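Local coordinates for protein KLLA0E08119p (Kluyveromyces lactis, PDB 3VA7) that probably carboxylates urea to urea-1-carboxylate, using ATP, hydrogencarbonate and a biotin cofactor, as the first step of urea breakdown to ammonium and carbon dioxide, at residues Pro493-Thr496 with Gly502-Pro505; Gly497-Gly502 with Tyr731-Ile736. All coordinates share one frame; numbering follows the deposited sequence.

Interaction 1: residues Pro493-Thr496 with Gly502-Pro505; sequences PGRT and GVPP
The backbones of P493-T496 and G502-P505 meet at one direct hydrogen bond, R495 N to P505 O at 2.6 Å, nearly straight at 173°. It closes the neck of a loop in the carboxyltransferase part of the enzyme, between strand 488-490 and helix 511-520. R495 is the centre of an inverse gamma turn, and its own carbonyl faces back across the contact, where P505 CA approaches R495 O at 3.3 Å as a C-H...O contact. Two waters extend the closure, one of them donating to both R495 O and V503 O. The arginine side chain starts with CG anti to the backbone N (chi1 -168°), which lays its aliphatic part against the valine: R495 CD is 3.6 Å from V503 CG1. A bend at chi3 then turns the guanidinium away to the carbonyl oxygens of Y601 and S606, which take NE and NH2, so the charged end of this buried residue is satisfied largely by backbone. A side chain on G494 would probably run into P505 O. The second water lies at the guanidinium edge, in its plane, accepting from R495 NH1 at 2.9 Å and donating to P504 O at 2.7 Å.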
loop_
_atom_site.group_PDB
_atom_site.type_symbol
_atom_site.label_atom_id
_atom_site.label_comp_id
_atom_site.label_asym_id
_atom_site.label_seq_id
_atom_site.Cartn_x
_atom_site.Cartn_y
_atom_site.Cartn_z
ATOM N N PRO A 493 -15.450 0.522 12.281
ATOM C CA PRO A 493 -15.842 -0.596 11.415
ATOM C C PRO A 493 -14.891 -0.931 10.266
ATOM O O PRO A 493 -15.084 -1.953 9.605
ATOM C CB PRO A 493 -17.194 -0.158 10.854
ATOM C CG PRO A 493 -17.173 1.363 10.953
ATOM C CD PRO A 493 -16.241 1.750 11.989
ATOM N N GLY A 494 -13.862 -0.129 10.049
ATOM C CA GLY A 494 -12.880 -0.433 8.981
ATOM C C GLY A 494 -13.080 0.486 7.784
ATOM O O GLY A 494 -13.586 1.619 7.909
ATOM N N ARG A 495 -12.690 -0.004 6.613
ATOM C CA ARG A 495 -12.660 0.823 5.411
ATOM C C ARG A 495 -14.012 0.685 4.803
ATOM O O ARG A 495 -14.181 -0.056 3.835
ATOM C CB ARG A 495 -11.566 0.312 4.446
ATOM C CG ARG A 495 -11.219 1.235 3.291
ATOM C CD ARG A 495 -9.808 1.003 2.802
ATOM N NE ARG A 495 -8.818 1.663 3.632
ATOM C CZ ARG A 495 -7.919 1.011 4.383
ATOM N NH1 ARG A 495 -7.883 -0.318 4.398
ATOM N NH2 ARG A 495 -7.062 1.693 5.148
ATOM N N THR A 496 -15.001 1.366 5.367
ATOM C CA THR A 496 -16.370 1.221 4.825
ATOM C C THR A 496 -16.552 2.308 3.772
ATOM O O THR A 496 -15.796 3.272 3.756
ATOM C CB THR A 496 -17.480 1.379 5.920
ATOM O OG1 THR A 496 -17.380 2.694 6.481
ATOM C CG2 THR A 496 -17.327 0.369 7.054
ATOM N N GLY A 502 -15.203 -2.817 -4.492
ATOM C CA GLY A 502 -14.409 -3.999 -4.185
ATOM C C GLY A 502 -13.233 -3.621 -3.332
ATOM O O GLY A 502 -12.192 -4.240 -3.410
ATOM N N VAL A 503 -13.424 -2.602 -2.504
ATOM C CA VAL A 503 -12.465 -2.270 -1.456
ATOM C C VAL A 503 -13.099 -2.888 -0.219
ATOM O O VAL A 503 -14.181 -2.503 0.125
ATOM C CB VAL A 503 -12.303 -0.730 -1.250
ATOM C CG1 VAL A 503 -11.465 -0.414 -0.044
ATOM C CG2 VAL A 503 -11.687 -0.090 -2.469
ATOM N N PRO A 504 -12.463 -3.899 0.395
ATOM C CA PRO A 504 -13.101 -4.501 1.529
ATOM C C PRO A 504 -12.917 -3.621 2.739
ATOM O O PRO A 504 -12.100 -2.669 2.704
ATOM C CB PRO A 504 -12.377 -5.845 1.669
ATOM C CG PRO A 504 -11.034 -5.607 1.176
ATOM C CD PRO A 504 -11.250 -4.641 0.008
ATOM N N PRO A 505 -13.727 -3.871 3.789
ATOM C CA PRO A 505 -13.604 -3.065 4.982
ATOM C C PRO A 505 -12.293 -3.337 5.714
ATOM O O PRO A 505 -11.777 -2.449 6.378
ATOM C CB PRO A 505 -14.792 -3.534 5.849
ATOM C CG PRO A 505 -15.128 -4.842 5.336
ATOM C CD PRO A 505 -14.874 -4.787 3.887
HETATM O O HOH W 1 -9.487 -2.406 3.098
HETATM O O HOH W 2 -15.746 -0.705 1.763
#

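Interaction 2: residues Gly497-Gly502 with Tyr731-Ile736; sequences GYWRIG and YSLGAI. With BTI (5-(hexahydro-2-oxo-1H-thieno[3,4-D]imidazol-6-yl)pentanal), chain B.
W499 reaches Y731 through the nitrogen edge of its indole: NE1 donates to Y731 O at 2.8 Å, with an N-H...O angle of 152°. The acceptor lies almost in the indole plane, and the donor sits nearly along the C=O axis. Farther round the same ring, W499 CH2 packs on L733 CD1 at 3.7 Å, the leucine coming in obliquely at the benzo end. The tryptophan is carried out from its loop toward 731-736 by a chi1 of -167°, which sets CG opposite the backbone N. Replacing the indole by an alanine side chain is likely to leave Y731 O without its donor and open a gap beside L733 CD1. In the next shell, R500 NH1 donates to G497 O at 2.7 Å. S752 OG hydrogen-bonds W499 O, and R500 forms a salt bridge with E882, tying the loop to that residue. On the partner side a type II beta turn from S732 to A735, closed by A735 N to S732 O at 2.8 Å, leads into strand 735-739. Y731 belongs to the biotin pocket: its hydroxyl is hydrogen-bonded with F756 N, and the biotin group itself is hydrogen-bonded to N737 OD1 and G755 N. The indole grips the main-chain carbonyl of Y731, while the tyrosine side chain leads away into the pocket, consistent with a second-shell part in placing it.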
loop_
_atom_site.group_PDB
_atom_site.type_symbol
_atom_site.label_atom_id
_atom_site.label_comp_id
_atom_site.label_asym_id
_atom_site.label_seq_id
_atom_site.Cartn_x
_atom_site.Cartn_y
_atom_site.Cartn_z
ATOM N N GLY A 497 -17.542 2.128 2.897
ATOM C CA GLY A 497 -17.901 3.157 1.941
ATOM C C GLY A 497 -17.709 2.748 0.494
ATOM O O GLY A 497 -18.125 3.472 -0.407
ATOM N N TYR A 498 -17.072 1.585 0.272
ATOM C CA TYR A 498 -16.505 1.260 -1.033
ATOM C C TYR A 498 -16.650 -0.185 -1.459
ATOM O O TYR A 498 -15.962 -0.625 -2.353
ATOM C CB TYR A 498 -15.038 1.653 -1.097
ATOM C CG TYR A 498 -14.696 3.068 -0.723
ATOM C CD1 TYR A 498 -14.714 4.095 -1.656
ATOM C CD2 TYR A 498 -14.295 3.379 0.555
ATOM C CE1 TYR A 498 -14.324 5.436 -1.324
ATOM C CE2 TYR A 498 -13.922 4.691 0.913
ATOM C CZ TYR A 498 -13.932 5.704 -0.028
ATOM O OH TYR A 498 -13.563 6.985 0.379
ATOM N N TRP A 499 -17.568 -0.930 -0.884
ATOM C CA TRP A 499 -17.801 -2.302 -1.338
ATOM C C TRP A 499 -18.204 -2.427 -2.832
ATOM O O TRP A 499 -17.898 -3.463 -3.469
ATOM C CB TRP A 499 -18.852 -2.947 -0.440
ATOM C CG TRP A 499 -19.056 -4.388 -0.498
ATOM C CD1 TRP A 499 -20.198 -5.028 -0.870
ATOM C CD2 TRP A 499 -18.117 -5.408 -0.122
ATOM N NE1 TRP A 499 -20.022 -6.424 -0.805
ATOM C CE2 TRP A 499 -18.751 -6.676 -0.345
ATOM C CE3 TRP A 499 -16.775 -5.387 0.365
ATOM C CZ2 TRP A 499 -18.111 -7.889 -0.081
ATOM C CZ3 TRP A 499 -16.117 -6.622 0.614
ATOM C CH2 TRP A 499 -16.803 -7.853 0.408
ATOM N N ARG A 500 -18.895 -1.409 -3.385
ATOM C CA ARG A 500 -19.327 -1.416 -4.824
ATOM C C ARG A 500 -18.112 -1.380 -5.760
ATOM O O ARG A 500 -18.204 -1.750 -6.957
ATOM C CB ARG A 500 -20.293 -0.257 -5.153
ATOM C CG ARG A 500 -19.650 1.095 -4.996
ATOM C CD ARG A 500 -20.626 2.278 -5.080
ATOM N NE ARG A 500 -19.838 3.510 -5.098
ATOM C CZ ARG A 500 -19.201 4.035 -4.048
ATOM N NH1 ARG A 500 -19.276 3.471 -2.860
ATOM N NH2 ARG A 500 -18.465 5.123 -4.204
ATOM N N ILE A 501 -17.002 -0.917 -5.198
ATOM C CA ILE A 501 -15.746 -0.898 -5.891
ATOM C C ILE A 501 -14.937 -2.175 -5.614
ATOM O O ILE A 501 -14.021 -2.548 -6.371
ATOM C CB ILE A 501 -14.883 0.322 -5.418
ATOM C CG1 ILE A 501 -15.732 1.587 -5.287
ATOM C CG2 ILE A 501 -13.693 0.529 -6.304
ATOM C CD1 ILE A 501 -16.354 2.064 -6.564
ATOM N N GLY A 502 -15.203 -2.817 -4.492
ATOM C CA GLY A 502 -14.409 -3.999 -4.185
ATOM C C GLY A 502 -13.233 -3.621 -3.332
ATOM O O GLY A 502 -12.192 -4.240 -3.410
ATOM N N TYR A 731 -21.360 -9.817 -3.497
ATOM C CA TYR A 731 -21.603 -10.770 -2.452
ATOM C C TYR A 731 -21.793 -10.008 -1.166
ATOM O O TYR A 731 -21.372 -8.852 -1.035
ATOM C CB TYR A 731 -20.366 -11.626 -2.218
ATOM C CG TYR A 731 -19.965 -12.559 -3.293
ATOM C CD1 TYR A 731 -20.873 -13.035 -4.223
ATOM C CD2 TYR A 731 -18.656 -13.033 -3.342
ATOM C CE1 TYR A 731 -20.461 -13.972 -5.239
ATOM C CE2 TYR A 731 -18.235 -13.937 -4.305
ATOM C CZ TYR A 731 -19.118 -14.421 -5.244
ATOM O OH TYR A 731 -18.655 -15.351 -6.176
ATOM N N SER A 732 -22.297 -10.713 -0.176
ATOM C CA SER A 732 -22.419 -10.137 1.163
ATOM C C SER A 732 -21.269 -10.536 2.063
ATOM O O SER A 732 -20.862 -11.695 2.072
ATOM C CB SER A 732 -23.721 -10.645 1.794
ATOM O OG SER A 732 -24.837 -10.113 1.098
ATOM N N LEU A 733 -20.757 -9.591 2.838
ATOM C CA LEU A 733 -19.916 -9.955 3.966
ATOM C C LEU A 733 -20.567 -11.125 4.729
ATOM O O LEU A 733 -21.774 -11.081 5.130
ATOM C CB LEU A 733 -19.758 -8.776 4.869
ATOM C CG LEU A 733 -18.447 -8.019 4.860
ATOM C CD1 LEU A 733 -17.329 -8.643 3.968
ATOM C CD2 LEU A 733 -18.705 -6.522 4.539
ATOM N N GLY A 734 -19.799 -12.205 4.856
ATOM C CA GLY A 734 -20.228 -13.335 5.616
ATOM C C GLY A 734 -20.822 -14.394 4.716
ATOM O O GLY A 734 -21.178 -15.483 5.197
ATOM N N ALA A 735 -20.956 -14.112 3.419
ATOM C CA ALA A 735 -21.645 -15.054 2.525
ATOM C C ALA A 735 -20.888 -16.379 2.452
ATOM O O ALA A 735 -19.626 -16.449 2.616
ATOM C CB ALA A 735 -21.786 -14.468 1.131
ATOM N N ILE A 736 -21.628 -17.445 2.190
ATOM C CA ILE A 736 -20.969 -18.744 2.099
ATOM C C ILE A 736 -20.986 -19.066 0.619
ATOM O O ILE A 736 -21.997 -19.441 0.063
ATOM C CB ILE A 736 -21.629 -19.772 3.047
ATOM C CG1 ILE A 736 -21.458 -19.296 4.492
ATOM C CG2 ILE A 736 -20.983 -21.093 2.995
ATOM C CD1 ILE A 736 -22.442 -19.975 5.439
HETATM C C11 BTI B . -9.720 -17.873 -0.011
HETATM O O11 BTI B . -9.259 -18.564 -0.972
HETATM C C10 BTI B . -10.975 -16.953 -0.097
HETATM C C9 BTI B . -11.519 -16.920 -1.524
HETATM C C8 BTI B . -12.909 -16.322 -1.696
HETATM C C7 BTI B . -13.643 -16.731 -2.989
HETATM C C2 BTI B . -12.839 -16.576 -4.264
HETATM S S1 BTI B . -12.310 -14.912 -4.548
HETATM C C6 BTI B . -12.147 -15.125 -6.285
HETATM C C5 BTI B . -13.076 -16.240 -6.712
HETATM N N3 BTI B . -14.211 -15.514 -7.220
HETATM C C3 BTI B . -15.244 -15.642 -6.430
HETATM O O3 BTI B . -16.425 -15.120 -6.691
HETATM N N2 BTI B . -14.978 -16.387 -5.378
HETATM C C4 BTI B . -13.646 -16.971 -5.489
#

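How the interactions relate
Leaving strand 488-490, the chain enters P493-T496, runs through G497-G502 and returns as G502-P505 before helix 511-520. Interaction 1 closes this short loop on itself; interaction 2 crosses it, since G497-G502 lies within the span so closed while 731-736, at the entry to strand 735-739, lies more than two hundred residues beyond it. The two share G502, with a probable hydrogen bond from V503 N to Y498 O inside the loop. They also pack together: P504 CA and P505 CD lie against W499 CZ3, and P505 CG touches L733 CD2. A locally closed loop thus presents a tryptophan to the turn leading into strand 735-739, far along the sequence, beside the biotin pocket.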